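Local coordinates for succinoglycan biosynthesis protein (Bacillus cereus ATCC 14579, PDB 2RAD) that binds calcium and belongs to the erythromycin esterase-like family, so it may act as a hydrolase, although its substrate is not established, at residues Asp64-Lys69 against Val98-Ser103; Gly86-Phe91 against Thr143-Asp148; Ala190-Leu195 against Glu239-Tyr244; Asn214-Leu219 against Met268-Pro273; Tyr336-Thr341 against Ala426-Val431. All coordinates share one frame; numbering follows the deposited sequence.

Contact 1. Residues Asp64-Lys69 against Val98-Ser103; sequences DLKPLK and VKYLVS
Tyr100 reaches out from helix 88-103 against the type I turn Leu65-Leu68 that leads into helix 68-72, and its ring is the centre of the contact. Its CG lies anti to the backbone N (chi1 178°), which carries the ring away from its own helix and onto the turn. Leu65 covers one face: its CB sits 4.0 Å from the Tyr100 ring centroid, 22° off the normal, in a CH-pi contact. Over the same face, nearer the phenol end, stands Leu65 O, 3.2 Å from Tyr100 CZ. The side chain of Leu65 then runs back toward the helix and brings CD1 to 3.6 Å from Tyr100 CB. Leu68 takes the flank made by CD2 and CE2, with its CB 3.6 Å from Tyr100 CE2 and its CD1 close to Tyr100 CD2; beyond the ring the same methyl meets Leu101 CD2 at 4.4 Å. Of the extended Lys69 side chain, it is CB that comes near, 3.6 Å from Tyr100 OH, while the ammonium end leads away. Phe384 of strand 382-386 backs Leu68, and Asp64 forms a salt bridge with Arg96 on the tyrosine's helix. The chemistry implies attachment through dispersion and ring-face contact, with charge pairing at the margin.

Contact 2. Residues Gly86-Phe91 against Thr143-Asp148; sequences GAHEVF and TKEMLD
Phe91 and Glu145 meet at the roots of their side chains, CB to CB 3.5 Å, between the first turns of helices 88-103 and 144-158. The phenylalanine ring is wrapped by three residues of 143-148. The selenium of Met146, a selenomethionine, lies over one face, 4.6 Å from the ring centroid of Phe91 and 17° off the normal; Thr143 OG1 approaches Phe91 CE2 at 3.4 Å; and Glu145 CD lies at the ring edge, its carboxylate turned 79° from the ring plane. A bend at chi2 of Glu145 (100°) also turns that carboxylate toward His88, although the closeness of OE2 to His88 is doubtful in this model. Further out, the C-terminal tail fixes the glutamate: OE1 accepts a hydrogen bond from Gln440 N, and His88 also touches Ser437 and Gln440. Trp304 of strand 301-306 supports both Phe91 and Met146 from the sheet. His85, which binds calcium, has its side chain about 5 Å from that of Phe91 at the nearest atoms. The arrangement is a Met-aromatic contact between two helix N-termini, begun by Ala87 and Thr143 at their N-cap positions, on one side of the mixed sheet and next to the metal site.

Contact 3. Residues Ala190-Leu195 against Glu239-Tyr244; sequences ANNSKL and EENKSY
Leu195 packs its methyls against the carboxamide of Asn241 in van der Waals contact, the two side chains coming from opposite directions at the protein surface. Leu195 CD1 lies against the amide, 3.3 Å from Asn241 CG, and the second touching methyl, CD2, comes to 3.7 Å from Asn241 OD1. The torsion of Asn241 (chi1 -62°) places its amide beside its own backbone N. Polar groups approach without pairing. Asn192 runs alongside Tyr244, pointing the same way, with its amide 62° from the tyrosine ring plane; Asn192 ND2 rests 3.7 Å from Tyr244 CB and 3.9 Å from Asn241 ND2. Asn191 O and Tyr244 O lie 3.3 Å apart and, both being acceptors, cannot bond each other. Hydrogen bonding is instead local to each segment: Leu195 N donates to Asn192 O at 3.1 Å round the inverse gamma turn centred on Ser193, and Lys242 N donates to Glu239 O at 2.9 Å as the helix runs out. Asn191 and Tyr244 also touch a crystal neighbour, so the lattice may influence this corner. In the fold, the loop between helices 178-190 and 196-206 leans on the C-terminal end of helix 223-240, where the chain turns toward helix 250-268; Leu245 of that connection touches Asn191 and Asn192.

Contact 4. Residues Asn214-Leu219 against Met268-Pro273; sequences NTFESL and MLATPP
The backbones come closest where Glu217, in the last turn of helix 213-217, meets Leu269, the first residue to leave helix 250-268, with CA atoms 5.9 Å apart. This is a packing of a short helix on an interhelical loop, within the helical part of the chain that lies between strands 167-172 and 301-306. Phe216 has CG anti to the backbone N (chi1 -161°), and its ring extends along the loop. Leu269 CD2 packs 3.6 Å from Phe216 CB, and Leu269 CB comes equally near Phe216 CD2; farther along, Ala270 CB lies 3.5 Å from Phe216 CE2. Leu219 CD1, from the same segment as the phenylalanine, stands over one ring face toward the rim, and Tyr227 and Glu223 of helix 223-240 and Val209 also touch the Phe216 side chain. Glu217 bends at chi2, so that its chain passes Leu269 and places OE1 3.3 Å from Leu269 CA. There OE1 accepts the backbone hydrogen bond of Ala270 N at 3.2 Å, with an N-H...O angle of 152°, the donor coming from above the carboxylate, 56° out of its plane. The loop is thus held by one acidic oxygen and, beside it, by an aromatic ring of the same helix. Past this grip the chain turns through Ala270, whose carbonyl oxygen receives Thr271 OG1 at 2.6 Å, in the carbonyl plane on a lone pair.

Contact 5. Residues Tyr336-Thr341 against Ala426-Val431; sequences YVSIGT and AFDILV
Ile339 CG2 touches two neighbours of strand 429-436, 3.6 Å from both Ile429 CG2 and Val431 CG2, and Val337 CG1 extends this apolar row by meeting Ile429 CD1 at 3.5 Å. On the other face Gly340, bare of side chain, lets the Phe427 ring lie flat against it: Gly340 CA stands 3.7 Å from the ring centroid, 7° off the normal, while Ala426 CB covers the opposite side of the ring. Parallel pairing joins the backbones, the short strand axes 24° apart, with Gly340 N donating to Ile429 O at 3.0 Å and Gly340 O accepting from Val431 N. Where the second strand begins, Ser338 O takes two donors, Asp428 N (2.7 Å) and Ile429 N. Asp428 returns the grip through OD2, which accepts from Ser338 N at 2.8 Å on its anti side, somewhat out of the carboxylate plane; OD1 forms a salt bridge with Lys334. Ser338 OG, set between its own N and carbonyl carbon (chi1 68°), donates to Ala426 O at 3.1 Å. Strand 336-344 lies between 429-436 and 77-82; Gly81 O of the latter and Ala83 N just after it hydrogen-bond Thr341 OG1. Helix 88-103 covers the face of Thr341 and Val431 with Val90 and Met93.

Contact 5 lies within the mixed eight-stranded sheet, joining two neighbouring strands, and contacts 1 and 2 pack beside it. Contacts 1 and 2 use opposite ends of helix 88-103, their centres 19 Å apart, and their segments alternate along the chain. Contact 5 touches contact 2 directly, Val90 CG1 lying 3.5 Å from Thr341 OG1. Contacts 3 and 4 belong to the helical region formed between strands 167-172 and 301-306; their segments also alternate, with centres 31 Å apart, and both lie across the chain's centre from contact 5. The side chain of calcium-binding His85 is about 5 Å from that of Phe91 in contact 2 and about 9 Å from that of Thr341 in contact 5, whereas contact 3 lies on the helical periphery.

Contact 1. Residues Asp64-Lys69 against Val98-Ser103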
# COMPACT_ATOMS: atom_id res chain seq x y z
N ASP A 64 -17.21 6.18 -16.64
CA ASP A 64 -18.02 6.19 -15.42
C ASP A 64 -17.29 6.83 -14.24
O ASP A 64 -17.90 7.21 -13.25
CB ASP A 64 -18.44 4.75 -15.05
CG ASP A 64 -17.45 3.69 -15.55
OD1 ASP A 64 -16.22 3.87 -15.38
OD2 ASP A 64 -17.91 2.65 -16.11
N LEU A 65 -15.97 6.95 -14.38
CA LEU A 65 -15.10 7.51 -13.35
C LEU A 65 -14.90 9.02 -13.42
O LEU A 65 -14.08 9.56 -12.69
CB LEU A 65 -13.73 6.84 -13.42
CG LEU A 65 -13.68 5.37 -13.05
CD1 LEU A 65 -12.39 4.75 -13.53
CD2 LEU A 65 -13.84 5.23 -11.54
N LYS A 66 -15.63 9.70 -14.30
CA LYS A 66 -15.46 11.15 -14.40
C LYS A 66 -15.79 11.86 -13.09
O LYS A 66 -15.08 12.80 -12.69
CB LYS A 66 -16.32 11.70 -15.55
CG LYS A 66 -15.80 11.30 -16.94
CD LYS A 66 -14.44 11.93 -17.24
CE LYS A 66 -14.56 13.41 -17.61
NZ LYS A 66 -15.12 13.61 -18.99
N PRO A 67 -16.86 11.43 -12.39
CA PRO A 67 -17.21 12.08 -11.13
C PRO A 67 -16.02 12.22 -10.18
O PRO A 67 -16.04 13.06 -9.29
CB PRO A 67 -18.29 11.17 -10.57
CG PRO A 67 -19.00 10.75 -11.80
CD PRO A 67 -17.87 10.42 -12.75
N LEU A 68 -14.97 11.41 -10.39
CA LEU A 68 -13.76 11.45 -9.55
C LEU A 68 -12.93 12.72 -9.67
O LEU A 68 -12.33 13.15 -8.69
CB LEU A 68 -12.82 10.28 -9.87
CG LEU A 68 -12.92 8.89 -9.27
CD1 LEU A 68 -11.62 8.19 -9.60
CD2 LEU A 68 -13.10 8.92 -7.77
N LYS A 69 -12.88 13.31 -10.87
CA LYS A 69 -12.08 14.52 -11.05
C LYS A 69 -12.25 15.51 -9.90
O LYS A 69 -11.33 15.73 -9.10
CB LYS A 69 -12.43 15.22 -12.37
CG LYS A 69 -11.52 16.41 -12.66
CD LYS A 69 -12.04 17.30 -13.77
CE LYS A 69 -11.11 18.49 -13.98
NZ LYS A 69 -11.62 19.52 -14.95
N VAL A 98 -6.42 3.41 -11.03
CA VAL A 98 -5.03 3.78 -11.25
C VAL A 98 -4.98 4.26 -12.71
O VAL A 98 -4.30 5.23 -13.05
CB VAL A 98 -4.08 2.56 -11.09
CG1 VAL A 98 -2.65 2.97 -11.38
CG2 VAL A 98 -4.19 1.99 -9.67
N LYS A 99 -5.72 3.55 -13.56
CA LYS A 99 -5.78 3.87 -14.97
C LYS A 99 -6.33 5.28 -15.12
O LYS A 99 -5.72 6.13 -15.76
CB LYS A 99 -6.68 2.85 -15.68
CG LYS A 99 -6.32 2.56 -17.12
CD LYS A 99 -6.79 1.16 -17.48
CE LYS A 99 -6.61 0.81 -18.95
NZ LYS A 99 -6.98 -0.62 -19.18
N TYR A 100 -7.48 5.54 -14.50
CA TYR A 100 -8.10 6.87 -14.56
C TYR A 100 -7.24 7.96 -13.93
O TYR A 100 -7.10 9.06 -14.47
CB TYR A 100 -9.46 6.86 -13.86
CG TYR A 100 -10.14 8.21 -13.84
CD1 TYR A 100 -10.83 8.68 -14.95
CD2 TYR A 100 -10.06 9.04 -12.72
CE1 TYR A 100 -11.43 9.94 -14.96
CE2 TYR A 100 -10.65 10.30 -12.72
CZ TYR A 100 -11.33 10.75 -13.84
OH TYR A 100 -11.90 12.00 -13.84
N LEU A 101 -6.67 7.67 -12.77
CA LEU A 101 -5.84 8.63 -12.06
C LEU A 101 -4.50 8.94 -12.73
O LEU A 101 -3.94 10.03 -12.53
CB LEU A 101 -5.59 8.15 -10.63
CG LEU A 101 -6.81 8.21 -9.71
CD1 LEU A 101 -6.38 7.89 -8.28
CD2 LEU A 101 -7.43 9.58 -9.77
N VAL A 102 -3.99 8.00 -13.52
CA VAL A 102 -2.72 8.21 -14.19
C VAL A 102 -2.92 9.01 -15.46
O VAL A 102 -2.11 9.89 -15.79
CB VAL A 102 -2.01 6.88 -14.55
CG1 VAL A 102 -0.83 7.15 -15.48
CG2 VAL A 102 -1.51 6.19 -13.28
N SER A 103 -4.02 8.73 -16.16
CA SER A 103 -4.31 9.40 -17.42
C SER A 103 -5.05 10.72 -17.31
O SER A 103 -4.83 11.61 -18.12
CB SER A 103 -5.09 8.46 -18.35
OG SER A 103 -6.32 8.08 -17.77

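Contact 2. Residues Gly86-Phe91 against Thr143-Asp148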
# COMPACT_ATOMS: atom_id res chain seq x y z
N GLY A 86 -7.72 -10.70 -1.55
CA GLY A 86 -7.87 -11.82 -2.46
C GLY A 86 -9.11 -11.90 -3.30
O GLY A 86 -9.57 -12.99 -3.64
N ALA A 87 -9.67 -10.76 -3.64
CA ALA A 87 -10.86 -10.72 -4.46
C ALA A 87 -10.50 -10.19 -5.86
O ALA A 87 -9.83 -9.16 -6.00
CB ALA A 87 -11.92 -9.84 -3.80
N HIS A 88 -10.95 -10.90 -6.89
CA HIS A 88 -10.69 -10.52 -8.28
C HIS A 88 -11.20 -9.13 -8.64
O HIS A 88 -10.46 -8.29 -9.17
CB HIS A 88 -11.32 -11.57 -9.21
CG HIS A 88 -11.32 -11.19 -10.66
ND1 HIS A 88 -12.29 -10.41 -11.22
CD2 HIS A 88 -10.45 -11.49 -11.65
CE1 HIS A 88 -12.03 -10.22 -12.50
NE2 HIS A 88 -10.91 -10.87 -12.79
N GLU A 89 -12.47 -8.89 -8.35
CA GLU A 89 -13.11 -7.63 -8.66
C GLU A 89 -12.52 -6.43 -7.92
O GLU A 89 -12.59 -5.30 -8.41
CB GLU A 89 -14.61 -7.72 -8.37
CG GLU A 89 -15.35 -8.79 -9.12
CD GLU A 89 -15.04 -10.19 -8.61
OE1 GLU A 89 -14.57 -10.30 -7.46
OE2 GLU A 89 -15.27 -11.17 -9.36
N VAL A 90 -11.96 -6.65 -6.74
CA VAL A 90 -11.41 -5.52 -6.02
C VAL A 90 -10.11 -5.13 -6.68
O VAL A 90 -9.85 -3.94 -6.87
CB VAL A 90 -11.15 -5.83 -4.55
CG1 VAL A 90 -10.90 -4.53 -3.81
CG2 VAL A 90 -12.34 -6.56 -3.97
N PHE A 91 -9.30 -6.12 -7.05
CA PHE A 91 -8.05 -5.81 -7.72
C PHE A 91 -8.27 -5.02 -9.00
O PHE A 91 -7.68 -3.95 -9.21
CB PHE A 91 -7.27 -7.07 -8.08
CG PHE A 91 -6.50 -7.66 -6.94
CD1 PHE A 91 -6.01 -6.86 -5.91
CD2 PHE A 91 -6.25 -9.02 -6.91
CE1 PHE A 91 -5.28 -7.40 -4.85
CE2 PHE A 91 -5.51 -9.58 -5.86
CZ PHE A 91 -5.03 -8.77 -4.83
N THR A 143 -1.05 -12.59 -8.47
CA THR A 143 -2.31 -12.88 -9.13
C THR A 143 -2.28 -12.31 -10.54
O THR A 143 -1.50 -11.39 -10.82
CB THR A 143 -3.53 -12.25 -8.39
OG1 THR A 143 -3.25 -10.88 -8.07
CG2 THR A 143 -3.86 -13.02 -7.12
N LYS A 144 -3.11 -12.85 -11.42
CA LYS A 144 -3.18 -12.35 -12.79
C LYS A 144 -3.50 -10.85 -12.79
O LYS A 144 -2.98 -10.10 -13.62
CB LYS A 144 -4.22 -13.12 -13.61
CG LYS A 144 -3.61 -13.91 -14.78
CD LYS A 144 -4.60 -14.85 -15.48
CE LYS A 144 -4.98 -16.04 -14.60
NZ LYS A 144 -5.67 -17.08 -15.41
N GLU A 145 -4.34 -10.42 -11.85
CA GLU A 145 -4.72 -9.02 -11.74
C GLU A 145 -3.53 -8.11 -11.44
O GLU A 145 -3.51 -6.96 -11.85
CB GLU A 145 -5.78 -8.84 -10.65
CG GLU A 145 -7.07 -9.57 -10.93
CD GLU A 145 -7.18 -10.87 -10.17
OE1 GLU A 145 -6.15 -11.57 -10.04
OE2 GLU A 145 -8.30 -11.19 -9.72
N MSE A 146 -2.53 -8.61 -10.71
CA MSE A 146 -1.38 -7.77 -10.40
C MSE A 146 -0.45 -7.67 -11.60
O MSE A 146 0.18 -6.63 -11.81
CB MSE A 146 -0.62 -8.34 -9.21
CG MSE A 146 -1.36 -8.21 -7.89
SE MSE A 146 -1.91 -6.38 -7.52
CE MSE A 146 -0.23 -5.47 -7.94
N LEU A 147 -0.37 -8.75 -12.37
CA LEU A 147 0.47 -8.81 -13.56
C LEU A 147 -0.20 -7.99 -14.65
O LEU A 147 0.46 -7.41 -15.50
CB LEU A 147 0.64 -10.25 -14.01
CG LEU A 147 1.25 -11.18 -12.97
CD1 LEU A 147 1.02 -12.62 -13.38
CD2 LEU A 147 2.73 -10.85 -12.80
N ASP A 148 -1.52 -7.95 -14.62
CA ASP A 148 -2.25 -7.15 -15.59
C ASP A 148 -1.94 -5.69 -15.28
O ASP A 148 -1.46 -4.95 -16.15
CB ASP A 148 -3.76 -7.39 -15.46
CG ASP A 148 -4.27 -8.42 -16.47
OD1 ASP A 148 -4.21 -8.13 -17.68
OD2 ASP A 148 -4.72 -9.51 -16.05

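Contact 3. Residues Ala190-Leu195 against Glu239-Tyr244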
# COMPACT_ATOMS: atom_id res chain seq x y z
N ALA A 190 30.93 5.36 -8.34
CA ALA A 190 30.82 6.28 -9.46
C ALA A 190 31.10 7.69 -8.95
O ALA A 190 31.66 8.52 -9.67
CB ALA A 190 29.42 6.22 -10.05
N ASN A 191 30.75 7.94 -7.70
CA ASN A 191 30.93 9.26 -7.10
C ASN A 191 31.95 9.38 -5.97
O ASN A 191 32.29 10.50 -5.59
CB ASN A 191 29.57 9.79 -6.63
CG ASN A 191 28.51 9.70 -7.71
OD1 ASN A 191 28.09 8.61 -8.08
ND2 ASN A 191 28.10 10.85 -8.22
N ASN A 192 32.42 8.27 -5.43
CA ASN A 192 33.42 8.39 -4.36
C ASN A 192 34.08 7.05 -4.04
O ASN A 192 34.04 6.58 -2.90
CB ASN A 192 32.78 8.98 -3.10
CG ASN A 192 33.81 9.50 -2.11
OD1 ASN A 192 34.64 8.75 -1.60
ND2 ASN A 192 33.75 10.80 -1.83
N SER A 193 34.69 6.45 -5.06
CA SER A 193 35.38 5.18 -4.90
C SER A 193 36.53 5.41 -3.93
O SER A 193 37.67 5.63 -4.35
CB SER A 193 35.92 4.71 -6.25
OG SER A 193 36.53 3.44 -6.13
N LYS A 194 36.23 5.36 -2.64
CA LYS A 194 37.24 5.59 -1.61
C LYS A 194 36.56 5.35 -0.28
O LYS A 194 37.20 5.05 0.73
CB LYS A 194 37.75 7.04 -1.67
CG LYS A 194 38.95 7.32 -0.77
CD LYS A 194 40.21 6.66 -1.30
CE LYS A 194 41.40 6.93 -0.40
NZ LYS A 194 41.15 6.36 0.95
N LEU A 195 35.24 5.50 -0.29
CA LEU A 195 34.41 5.27 0.89
C LEU A 195 33.98 3.81 0.85
O LEU A 195 33.63 3.22 1.88
CB LEU A 195 33.18 6.17 0.86
CG LEU A 195 33.36 7.63 1.26
CD1 LEU A 195 32.05 8.37 1.04
CD2 LEU A 195 33.80 7.71 2.71
N GLU A 239 25.92 10.96 4.69
CA GLU A 239 25.60 12.34 5.07
C GLU A 239 26.87 13.19 5.09
O GLU A 239 26.91 14.27 4.49
CB GLU A 239 24.92 12.37 6.45
CG GLU A 239 24.55 13.76 6.99
CD GLU A 239 23.39 14.43 6.24
OE1 GLU A 239 22.34 13.77 6.06
OE2 GLU A 239 23.52 15.62 5.86
N GLU A 240 27.89 12.70 5.79
CA GLU A 240 29.17 13.39 5.89
C GLU A 240 29.64 13.73 4.49
O GLU A 240 29.86 14.90 4.16
CB GLU A 240 30.24 12.50 6.54
CG GLU A 240 29.74 11.44 7.53
CD GLU A 240 29.23 12.03 8.84
OE1 GLU A 240 28.31 12.88 8.79
OE2 GLU A 240 29.74 11.62 9.91
N ASN A 241 29.79 12.70 3.66
CA ASN A 241 30.25 12.87 2.29
C ASN A 241 29.13 13.24 1.33
O ASN A 241 29.17 12.87 0.15
CB ASN A 241 30.93 11.59 1.79
CG ASN A 241 32.16 11.22 2.61
OD1 ASN A 241 32.06 10.80 3.76
ND2 ASN A 241 33.34 11.39 2.01
N LYS A 242 28.14 13.97 1.83
CA LYS A 242 27.01 14.41 1.01
C LYS A 242 27.57 15.36 -0.02
O LYS A 242 27.33 15.23 -1.23
CB LYS A 242 25.96 15.13 1.87
CG LYS A 242 24.76 15.64 1.07
CD LYS A 242 23.57 16.00 1.96
CE LYS A 242 22.41 16.62 1.17
NZ LYS A 242 21.79 15.72 0.17
N SER A 243 28.35 16.31 0.48
CA SER A 243 29.00 17.34 -0.31
C SER A 243 30.08 16.80 -1.25
O SER A 243 30.74 17.56 -1.95
CB SER A 243 29.59 18.39 0.64
OG SER A 243 30.05 17.77 1.83
N TYR A 244 30.24 15.48 -1.25
CA TYR A 244 31.23 14.84 -2.11
C TYR A 244 30.57 13.74 -2.94
O TYR A 244 31.23 13.07 -3.73
CB TYR A 244 32.36 14.23 -1.26
CG TYR A 244 32.99 15.19 -0.26
CD1 TYR A 244 33.66 16.34 -0.67
CD2 TYR A 244 32.90 14.95 1.11
CE1 TYR A 244 34.22 17.24 0.26
CE2 TYR A 244 33.45 15.82 2.05
CZ TYR A 244 34.11 16.97 1.62
OH TYR A 244 34.64 17.84 2.55

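Contact 4. Residues Asn214-Leu219 against Met268-Pro273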
# COMPACT_ATOMS: atom_id res chain seq x y z
N ASN A 214 12.75 -13.43 9.95
CA ASN A 214 13.05 -14.48 10.91
C ASN A 214 14.54 -14.53 11.15
O ASN A 214 14.98 -14.62 12.30
CB ASN A 214 12.51 -15.82 10.40
CG ASN A 214 10.98 -15.88 10.44
OD1 ASN A 214 10.37 -16.90 10.12
ND2 ASN A 214 10.36 -14.78 10.85
N THR A 215 15.33 -14.43 10.08
CA THR A 215 16.79 -14.47 10.19
C THR A 215 17.33 -13.34 11.07
O THR A 215 18.47 -13.38 11.52
CB THR A 215 17.47 -14.40 8.79
OG1 THR A 215 16.91 -15.40 7.92
CG2 THR A 215 18.97 -14.66 8.91
N PHE A 216 16.50 -12.32 11.32
CA PHE A 216 16.94 -11.22 12.17
C PHE A 216 16.32 -11.35 13.57
O PHE A 216 17.04 -11.33 14.56
CB PHE A 216 16.53 -9.87 11.55
CG PHE A 216 17.30 -8.70 12.10
CD1 PHE A 216 18.58 -8.40 11.62
CD2 PHE A 216 16.76 -7.89 13.09
CE1 PHE A 216 19.30 -7.30 12.12
CE2 PHE A 216 17.47 -6.79 13.60
CZ PHE A 216 18.74 -6.50 13.11
N GLU A 217 15.00 -11.50 13.64
CA GLU A 217 14.33 -11.61 14.94
C GLU A 217 14.95 -12.69 15.81
O GLU A 217 14.73 -12.71 17.02
CB GLU A 217 12.83 -11.88 14.76
CG GLU A 217 11.99 -10.60 14.63
CD GLU A 217 12.00 -9.72 15.90
OE1 GLU A 217 11.60 -8.54 15.83
OE2 GLU A 217 12.40 -10.23 16.98
N SER A 218 15.73 -13.57 15.19
CA SER A 218 16.37 -14.65 15.93
C SER A 218 17.87 -14.39 16.15
O SER A 218 18.71 -15.20 15.76
CB SER A 218 16.16 -15.99 15.22
OG SER A 218 16.77 -15.99 13.94
N LEU A 219 18.20 -13.26 16.77
CA LEU A 219 19.58 -12.91 17.09
C LEU A 219 19.61 -12.57 18.59
O LEU A 219 18.92 -13.23 19.37
CB LEU A 219 20.06 -11.70 16.27
CG LEU A 219 20.20 -11.79 14.74
CD1 LEU A 219 20.76 -10.48 14.22
CD2 LEU A 219 21.11 -12.94 14.36
N MSE A 268 12.50 -1.80 13.40
CA MSE A 268 11.31 -2.46 13.94
C MSE A 268 11.59 -3.83 14.49
O MSE A 268 11.05 -4.20 15.53
CB MSE A 268 10.20 -2.53 12.89
CG MSE A 268 10.52 -3.31 11.63
SE MSE A 268 8.94 -3.57 10.51
CE MSE A 268 9.70 -4.76 9.18
N LEU A 269 12.41 -4.60 13.78
CA LEU A 269 12.77 -5.91 14.26
C LEU A 269 13.87 -5.65 15.27
O LEU A 269 14.74 -4.80 15.04
CB LEU A 269 13.34 -6.79 13.15
CG LEU A 269 12.47 -7.39 12.07
CD1 LEU A 269 11.99 -6.31 11.13
CD2 LEU A 269 13.28 -8.41 11.30
N ALA A 270 13.84 -6.36 16.38
CA ALA A 270 14.88 -6.20 17.39
C ALA A 270 15.01 -4.79 17.93
O ALA A 270 15.79 -3.97 17.44
CB ALA A 270 16.22 -6.64 16.82
N THR A 271 14.22 -4.54 18.97
CA THR A 271 14.13 -3.30 19.73
C THR A 271 12.88 -3.61 20.53
O THR A 271 12.82 -3.40 21.74
CB THR A 271 13.91 -2.02 18.86
OG1 THR A 271 15.16 -1.63 18.27
CG2 THR A 271 13.39 -0.86 19.71
N PRO A 272 11.85 -4.14 19.84
CA PRO A 272 10.64 -4.47 20.58
C PRO A 272 10.79 -5.93 21.08
O PRO A 272 10.89 -6.86 20.28
CB PRO A 272 9.54 -4.30 19.53
CG PRO A 272 10.23 -4.70 18.27
CD PRO A 272 11.58 -4.04 18.39
N PRO A 273 10.85 -6.12 22.41
CA PRO A 273 10.99 -7.48 22.95
C PRO A 273 9.63 -8.12 23.28
O PRO A 273 9.14 -9.01 22.56
CB PRO A 273 11.85 -7.28 24.20
CG PRO A 273 12.39 -5.84 24.09
CD PRO A 273 11.25 -5.13 23.42

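Contact 5. Residues Tyr336-Thr341 against Ala426-Val431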
# COMPACT_ATOMS: atom_id res chain seq x y z
N TYR A 336 -4.27 14.51 1.41
CA TYR A 336 -4.31 13.07 1.35
C TYR A 336 -5.77 12.66 1.29
O TYR A 336 -6.52 12.93 2.21
CB TYR A 336 -3.70 12.45 2.59
CG TYR A 336 -3.87 10.95 2.64
CD1 TYR A 336 -3.56 10.17 1.53
CD2 TYR A 336 -4.35 10.32 3.78
CE1 TYR A 336 -3.72 8.80 1.57
CE2 TYR A 336 -4.51 8.95 3.83
CZ TYR A 336 -4.20 8.20 2.72
OH TYR A 336 -4.35 6.85 2.76
N VAL A 337 -6.17 12.03 0.19
CA VAL A 337 -7.54 11.58 0.03
C VAL A 337 -7.57 10.07 0.03
O VAL A 337 -6.82 9.43 -0.71
CB VAL A 337 -8.13 12.09 -1.28
CG1 VAL A 337 -9.47 11.46 -1.52
CG2 VAL A 337 -8.26 13.60 -1.23
N SER A 338 -8.41 9.46 0.86
CA SER A 338 -8.45 8.00 0.90
C SER A 338 -9.72 7.41 0.33
O SER A 338 -10.83 7.74 0.75
CB SER A 338 -8.27 7.49 2.33
OG SER A 338 -9.39 7.83 3.12
N ILE A 339 -9.55 6.54 -0.66
CA ILE A 339 -10.66 5.87 -1.29
C ILE A 339 -10.55 4.45 -0.78
O ILE A 339 -9.52 3.81 -0.94
CB ILE A 339 -10.54 5.86 -2.82
CG1 ILE A 339 -10.26 7.27 -3.34
CG2 ILE A 339 -11.82 5.29 -3.43
CD1 ILE A 339 -9.82 7.35 -4.79
N GLY A 340 -11.62 3.98 -0.16
CA GLY A 340 -11.65 2.62 0.35
C GLY A 340 -12.65 1.80 -0.43
O GLY A 340 -13.59 2.33 -1.02
N THR A 341 -12.43 0.49 -0.45
CA THR A 341 -13.32 -0.41 -1.16
C THR A 341 -14.06 -1.28 -0.14
O THR A 341 -13.51 -1.64 0.90
CB THR A 341 -12.53 -1.28 -2.17
OG1 THR A 341 -11.48 -1.98 -1.50
CG2 THR A 341 -11.92 -0.38 -3.24
N ALA A 426 -12.98 7.40 8.15
CA ALA A 426 -11.92 6.53 7.63
C ALA A 426 -11.58 6.78 6.18
O ALA A 426 -10.41 6.77 5.81
CB ALA A 426 -12.32 5.08 7.82
N PHE A 427 -12.59 7.03 5.35
CA PHE A 427 -12.38 7.27 3.93
C PHE A 427 -13.10 8.51 3.43
O PHE A 427 -14.15 8.88 3.96
CB PHE A 427 -12.85 6.07 3.10
CG PHE A 427 -12.21 4.79 3.50
CD1 PHE A 427 -10.83 4.65 3.47
CD2 PHE A 427 -12.99 3.74 3.98
CE1 PHE A 427 -10.21 3.49 3.91
CE2 PHE A 427 -12.38 2.56 4.42
CZ PHE A 427 -10.99 2.44 4.39
N ASP A 428 -12.53 9.12 2.39
CA ASP A 428 -13.13 10.30 1.79
C ASP A 428 -14.14 9.77 0.78
O ASP A 428 -15.26 10.26 0.68
CB ASP A 428 -12.08 11.16 1.09
CG ASP A 428 -11.08 11.79 2.06
OD1 ASP A 428 -11.53 12.46 3.02
OD2 ASP A 428 -9.85 11.63 1.86
N ILE A 429 -13.73 8.73 0.06
CA ILE A 429 -14.56 8.11 -0.97
C ILE A 429 -14.66 6.63 -0.67
O ILE A 429 -13.75 6.06 -0.10
CB ILE A 429 -13.93 8.22 -2.38
CG1 ILE A 429 -13.84 9.69 -2.81
CG2 ILE A 429 -14.73 7.42 -3.37
CD1 ILE A 429 -12.74 10.47 -2.15
N LEU A 430 -15.77 6.01 -1.08
CA LEU A 430 -15.96 4.57 -0.89
C LEU A 430 -16.42 3.91 -2.19
O LEU A 430 -17.32 4.40 -2.86
CB LEU A 430 -16.99 4.32 0.20
CG LEU A 430 -16.95 2.89 0.71
CD1 LEU A 430 -16.84 2.92 2.21
CD2 LEU A 430 -18.19 2.15 0.27
N VAL A 431 -15.79 2.80 -2.55
CA VAL A 431 -16.17 2.09 -3.77
C VAL A 431 -16.81 0.76 -3.36
O VAL A 431 -16.13 -0.13 -2.83
CB VAL A 431 -14.94 1.76 -4.66
CG1 VAL A 431 -15.40 1.14 -5.96
CG2 VAL A 431 -14.12 3.00 -4.91